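Local coordinates for protein erythromycin dehydratase (Saccharopolyspora erythraea, PDB 3EL6) that probably catalyses the dehydration of a beta-hydroxyacyl intermediate during assembly of the polyketide core of erythromycin, at residues A[73-77]-A[106-110]; A[114-118]-A[142-147]. One frame throughout, in Å; residues are numbered along the deposited sequence.

Interaction 1 (A[73-77]-A[106-110]); sequences GRTLV and PLVLA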
loop_
_atom_site.group_PDB
_atom_site.type_symbol
_atom_site.label_atom_id
_atom_site.label_comp_id
_atom_site.label_asym_id
_atom_site.label_seq_id
_atom_site.Cartn_x
_atom_site.Cartn_y
_atom_site.Cartn_z
ATOM N N GLY A 73 8.435 -5.337 34.376
ATOM C CA GLY A 73 7.447 -4.293 34.656
ATOM C C GLY A 73 6.748 -3.615 33.470
ATOM O O GLY A 73 5.812 -2.810 33.670
ATOM N N ARG A 74 7.177 -3.926 32.239
ATOM C CA ARG A 74 6.572 -3.319 31.078
ATOM C C ARG A 74 5.645 -4.320 30.400
ATOM O O ARG A 74 5.972 -5.509 30.296
ATOM C CB ARG A 74 7.640 -2.883 30.071
ATOM C CG ARG A 74 8.671 -1.889 30.654
ATOM C CD ARG A 74 10.041 -2.152 30.035
ATOM N NE ARG A 74 10.142 -1.495 28.739
ATOM C CZ ARG A 74 10.901 -1.909 27.723
ATOM N NH1 ARG A 74 11.636 -3.022 27.820
ATOM N NH2 ARG A 74 10.908 -1.208 26.586
ATOM N N THR A 75 4.505 -3.837 29.938
ATOM C CA THR A 75 3.643 -4.675 29.138
ATOM C C THR A 75 4.203 -4.715 27.723
ATOM O O THR A 75 4.108 -3.728 26.975
ATOM C CB THR A 75 2.212 -4.151 29.095
ATOM O OG1 THR A 75 1.675 -4.159 30.425
ATOM C CG2 THR A 75 1.351 -5.051 28.234
ATOM N N LEU A 76 4.778 -5.861 27.366
ATOM C CA LEU A 76 5.451 -6.010 26.085
ATOM C C LEU A 76 4.627 -6.920 25.212
ATOM O O LEU A 76 4.230 -8.020 25.633
ATOM C CB LEU A 76 6.839 -6.619 26.266
ATOM C CG LEU A 76 7.803 -5.784 27.081
ATOM C CD1 LEU A 76 9.162 -6.377 26.865
ATOM C CD2 LEU A 76 7.763 -4.323 26.607
ATOM N N VAL A 77 4.349 -6.480 23.988
ATOM C CA VAL A 77 3.717 -7.369 23.026
ATOM C C VAL A 77 4.736 -8.511 22.709
ATOM O O VAL A 77 5.922 -8.266 22.366
ATOM C CB VAL A 77 3.363 -6.594 21.727
ATOM C CG1 VAL A 77 2.800 -7.551 20.657
ATOM C CG2 VAL A 77 2.317 -5.517 22.055
ATOM N N PRO A 106 10.835 -4.579 21.152
ATOM C CA PRO A 106 9.490 -5.048 21.442
ATOM C C PRO A 106 8.555 -3.863 21.482
ATOM O O PRO A 106 8.980 -2.736 21.692
ATOM C CB PRO A 106 9.620 -5.707 22.824
ATOM C CG PRO A 106 10.901 -5.201 23.348
ATOM C CD PRO A 106 11.793 -5.046 22.147
ATOM N N LEU A 107 7.302 -4.106 21.179
ATOM C CA LEU A 107 6.315 -3.072 21.175
ATOM C C LEU A 107 5.903 -2.955 22.644
ATOM O O LEU A 107 5.555 -3.956 23.279
ATOM C CB LEU A 107 5.148 -3.560 20.334
ATOM C CG LEU A 107 4.334 -2.647 19.426
ATOM C CD1 LEU A 107 3.249 -3.413 18.665
ATOM C CD2 LEU A 107 3.765 -1.471 20.197
ATOM N N VAL A 108 5.950 -1.751 23.184
ATOM C CA VAL A 108 5.499 -1.521 24.542
ATOM C C VAL A 108 4.072 -1.024 24.520
ATOM O O VAL A 108 3.779 0.030 23.933
ATOM C CB VAL A 108 6.369 -0.488 25.279
ATOM C CG1 VAL A 108 5.845 -0.290 26.660
ATOM C CG2 VAL A 108 7.797 -0.967 25.348
ATOM N N LEU A 109 3.170 -1.776 25.150
ATOM C CA LEU A 109 1.755 -1.426 25.076
ATOM C C LEU A 109 1.388 -0.412 26.129
ATOM O O LEU A 109 1.514 -0.645 27.349
ATOM C CB LEU A 109 0.821 -2.638 25.150
ATOM C CG LEU A 109 0.256 -3.163 23.837
ATOM C CD1 LEU A 109 -0.960 -4.062 24.130
ATOM C CD2 LEU A 109 -0.131 -2.032 22.881
ATOM N N ALA A 110 0.939 0.716 25.585
ATOM C CA ALA A 110 0.582 1.930 26.272
ATOM C C ALA A 110 -0.925 1.980 26.232
ATOM O O ALA A 110 -1.523 1.941 25.131
ATOM C CB ALA A 110 1.146 3.130 25.499
HETATM O O HOH W 1 6.713 -6.622 20.337
#

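Interaction 2 (A[114-118]-A[142-147]); sequences ALLRM and LADAQW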
loop_
_atom_site.group_PDB
_atom_site.type_symbol
_atom_site.label_atom_id
_atom_site.label_comp_id
_atom_site.label_asym_id
_atom_site.label_seq_id
_atom_site.Cartn_x
_atom_site.Cartn_y
_atom_site.Cartn_z
ATOM N N ALA A 114 -2.155 0.119 20.103
ATOM C CA ALA A 114 -1.116 0.388 19.102
ATOM C C ALA A 114 -1.672 0.116 17.728
ATOM O O ALA A 114 -2.515 -0.788 17.560
ATOM C CB ALA A 114 0.119 -0.501 19.381
ATOM N N LEU A 115 -1.284 0.932 16.736
ATOM C CA LEU A 115 -1.613 0.625 15.358
ATOM C C LEU A 115 -0.478 -0.227 14.830
ATOM O O LEU A 115 0.671 -0.093 15.262
ATOM C CB LEU A 115 -1.727 1.933 14.523
ATOM C CG LEU A 115 -2.864 2.838 14.936
ATOM C CD1 LEU A 115 -2.690 4.291 14.420
ATOM C CD2 LEU A 115 -4.115 2.251 14.390
ATOM N N LEU A 116 -0.787 -1.062 13.843
ATOM C CA LEU A 116 0.169 -1.969 13.225
ATOM C C LEU A 116 0.082 -1.741 11.717
ATOM O O LEU A 116 -1.008 -1.434 11.172
ATOM C CB LEU A 116 -0.282 -3.426 13.440
ATOM C CG LEU A 116 -0.332 -3.785 14.915
ATOM C CD1 LEU A 116 -1.157 -5.129 15.061
ATOM C CD2 LEU A 116 1.073 -3.856 15.420
ATOM N N ARG A 117 1.222 -1.867 11.052
ATOM C CA ARG A 117 1.238 -1.754 9.573
ATOM C C ARG A 117 2.302 -2.702 9.043
ATOM O O ARG A 117 3.466 -2.666 9.486
ATOM C CB ARG A 117 1.471 -0.275 9.202
ATOM C CG ARG A 117 1.695 0.033 7.694
ATOM C CD ARG A 117 0.539 0.604 6.856
ATOM N NE ARG A 117 -0.660 1.194 7.420
ATOM C CZ ARG A 117 -0.953 2.479 7.335
ATOM N NH1 ARG A 117 -0.073 3.335 6.769
ATOM N NH2 ARG A 117 -2.080 2.941 7.853
ATOM N N MET A 118 1.923 -3.616 8.136
ATOM C CA MET A 118 2.883 -4.508 7.519
ATOM C C MET A 118 2.932 -4.179 6.032
ATOM O O MET A 118 1.899 -3.932 5.446
ATOM C CB MET A 118 2.469 -5.986 7.673
ATOM C CG MET A 118 2.619 -6.521 9.058
ATOM S SD MET A 118 2.237 -8.254 8.901
ATOM C CE MET A 118 0.458 -8.231 8.584
ATOM N N LEU A 142 -5.006 8.704 10.697
ATOM C CA LEU A 142 -3.833 7.935 10.347
ATOM C C LEU A 142 -2.675 8.840 9.871
ATOM O O LEU A 142 -1.510 8.441 9.936
ATOM C CB LEU A 142 -4.155 6.845 9.343
ATOM C CG LEU A 142 -4.405 5.483 10.007
ATOM C CD1 LEU A 142 -3.107 4.929 10.569
ATOM C CD2 LEU A 142 -5.419 5.572 11.139
ATOM N N ALA A 143 -2.988 10.042 9.391
ATOM C CA ALA A 143 -1.875 10.927 8.933
ATOM C C ALA A 143 -0.973 11.281 10.115
ATOM O O ALA A 143 0.210 11.585 9.943
ATOM C CB ALA A 143 -2.387 12.200 8.239
ATOM N N ASP A 144 -1.516 11.209 11.325
ATOM C CA ASP A 144 -0.756 11.553 12.528
ATOM C C ASP A 144 0.099 10.424 13.109
ATOM O O ASP A 144 0.830 10.651 14.077
ATOM C CB ASP A 144 -1.696 12.070 13.616
ATOM C CG ASP A 144 -2.313 13.414 13.273
ATOM O OD1 ASP A 144 -1.655 14.262 12.613
ATOM O OD2 ASP A 144 -3.473 13.607 13.695
ATOM N N ALA A 145 0.053 9.224 12.512
ATOM C CA ALA A 145 0.651 8.041 13.133
ATOM C C ALA A 145 2.179 8.170 13.191
ATOM O O ALA A 145 2.833 8.427 12.173
ATOM C CB ALA A 145 0.279 6.770 12.343
ATOM N N GLN A 146 2.743 7.986 14.368
ATOM C CA GLN A 146 4.182 8.068 14.524
ATOM C C GLN A 146 4.832 6.704 14.388
ATOM O O GLN A 146 5.317 6.130 15.366
ATOM C CB GLN A 146 4.507 8.717 15.866
ATOM C CG GLN A 146 3.921 10.164 15.892
ATOM C CD GLN A 146 4.214 10.959 17.189
ATOM O OE1 GLN A 146 5.014 10.564 18.045
ATOM N NE2 GLN A 146 3.596 12.114 17.289
ATOM N N TRP A 147 4.867 6.180 13.167
ATOM C CA TRP A 147 5.395 4.838 12.918
ATOM C C TRP A 147 6.817 4.652 13.351
ATOM O O TRP A 147 7.646 5.541 13.141
ATOM C CB TRP A 147 5.288 4.515 11.425
ATOM C CG TRP A 147 3.862 4.592 10.887
ATOM C CD1 TRP A 147 3.336 5.487 9.978
ATOM C CD2 TRP A 147 2.831 3.658 11.173
ATOM N NE1 TRP A 147 2.010 5.158 9.695
ATOM C CE2 TRP A 147 1.676 4.057 10.454
ATOM C CE3 TRP A 147 2.778 2.516 11.994
ATOM C CZ2 TRP A 147 0.462 3.342 10.523
ATOM C CZ3 TRP A 147 1.584 1.844 12.095
ATOM C CH2 TRP A 147 0.450 2.228 11.350
#

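Interaction 1 (A[73-77]-A[106-110])
With chi1 at 175°, Val77 has CG1 anti to the backbone N and CG2 beside it, and CG2 is the branch that fits between Leu107 and Leu109, reaching 3.6 Å from Leu109 CG. Val108 has the same disposition (chi1 179°); its CB is directed away from 73-77, yet CG2 still meets Leu76 CD2 at 3.6 Å. These apolar meetings flank a backbone join. Leu109 N donates to Thr75 O at 2.8 Å, and Val77 N donates to Leu107 O at 2.9 Å, both bonds close to straight. Together they make a single beta bridge between Leu76 and Val108, and the two chains, whose directions differ by 104°, splay apart beyond it. This is an isolated bridge within the double hotdog fold, tying the segment that includes the short strand 74-75 to the loop that leads from strand 97-103 to strand 114-123. Segment 73-77 lies in the HXXXGXXXXP signature of hotdog dehydratases, which begins here at His69 and in relatives carries the active-site histidine. Where the bridge ends, a water takes over: it donates to Val77 O and accepts from Leu107 N. On the outer side, the bent Arg74 chain crosses Val108 at about a right angle, bringing NH2 to 3.4 Å from Val108 CG2, while Leu76 CD2 lies over the centre of one guanidinium face. Leu76 CD1 runs beside the Pro106 ring. Leu76 O is hydrogen-bonded to His69 ND1, and Leu107 and Leu109 continue inward onto strand 114-123.

Interaction 2 (A[114-118]-A[142-147])
Arg117 and Trp147 form the tight part of this contact, and Arg117 lies against the indole twice. Its CB sits over the six-membered ring in a CH-pi contact, 3.8 Å from the ring centroid, and comes within 3.5 Å of Trp147 CH2. CG is anti to the backbone N (chi1 173°), and bends at chi2 and chi3 then fold the chain round so that Trp147 CZ2 lies over the centre of one guanidinium face, 3.6 Å from CZ of Arg117. The two planes stand 51° apart, so this is a tilted meeting rather than a parallel stack. Ala145 CB covers the opposite indole face near its rim, and the ring is held between the two residues. Leu115 CB closes on Trp147 CH2 at 3.9 Å. Farther out, Leu115 and Leu142 reach tip to tip through their CD1 methyls, and Leu142 CD1 also comes to 3.5 Å from NH2 of Arg117. Ala145 CB, close over the indole, meets Leu115 CD1 only loosely, at 4.4 Å, and its neighbours in sequence, Asp144 at the close of the short 3-10 turn 142-144 and Gln146, are exposed. The buried guanidinium finds its polar partners beyond this pair of segments: NH1 donates to Asp45 O of the second subunit, with weak bonds from NH2 to Gly31 O of that subunit and from NE to Thr55 OG1. Trp147 also packs on Pro47 of the second subunit, which places the contact at the dimer interface. In the sheet of this hotdog, 114-118 runs between antiparallel strands 52-58 and 129-137, and its Leu116 and Met118 pack on helix 79-93.

Overall arrangement
Interactions 1 and 2 follow each other along the chain and meet at segment 114-118 of strand 114-123. Leu107 and Leu109 of interaction 1 pack on Ala114, and Leu107 CD1 also touches Leu116 CD2 at 3.9 Å, whereas the neighbouring Leu115 and Arg117 serve interaction 2. Their chemistry differs accordingly. In 73-77 with 106-110, backbone bonds and a bridging water join a segment with a short strand to an irregular loop, with Leu76, Val77 and Leu107 buried and Arg74, Pro106 and Val108 exposed. In 114-118 with 142-147, packing, chiefly of side chains and without hydrogen bonds between the segments, links strand to loop in a more fully buried setting. Interaction 2 also borders the second subunit, which no residue of interaction 1 touches.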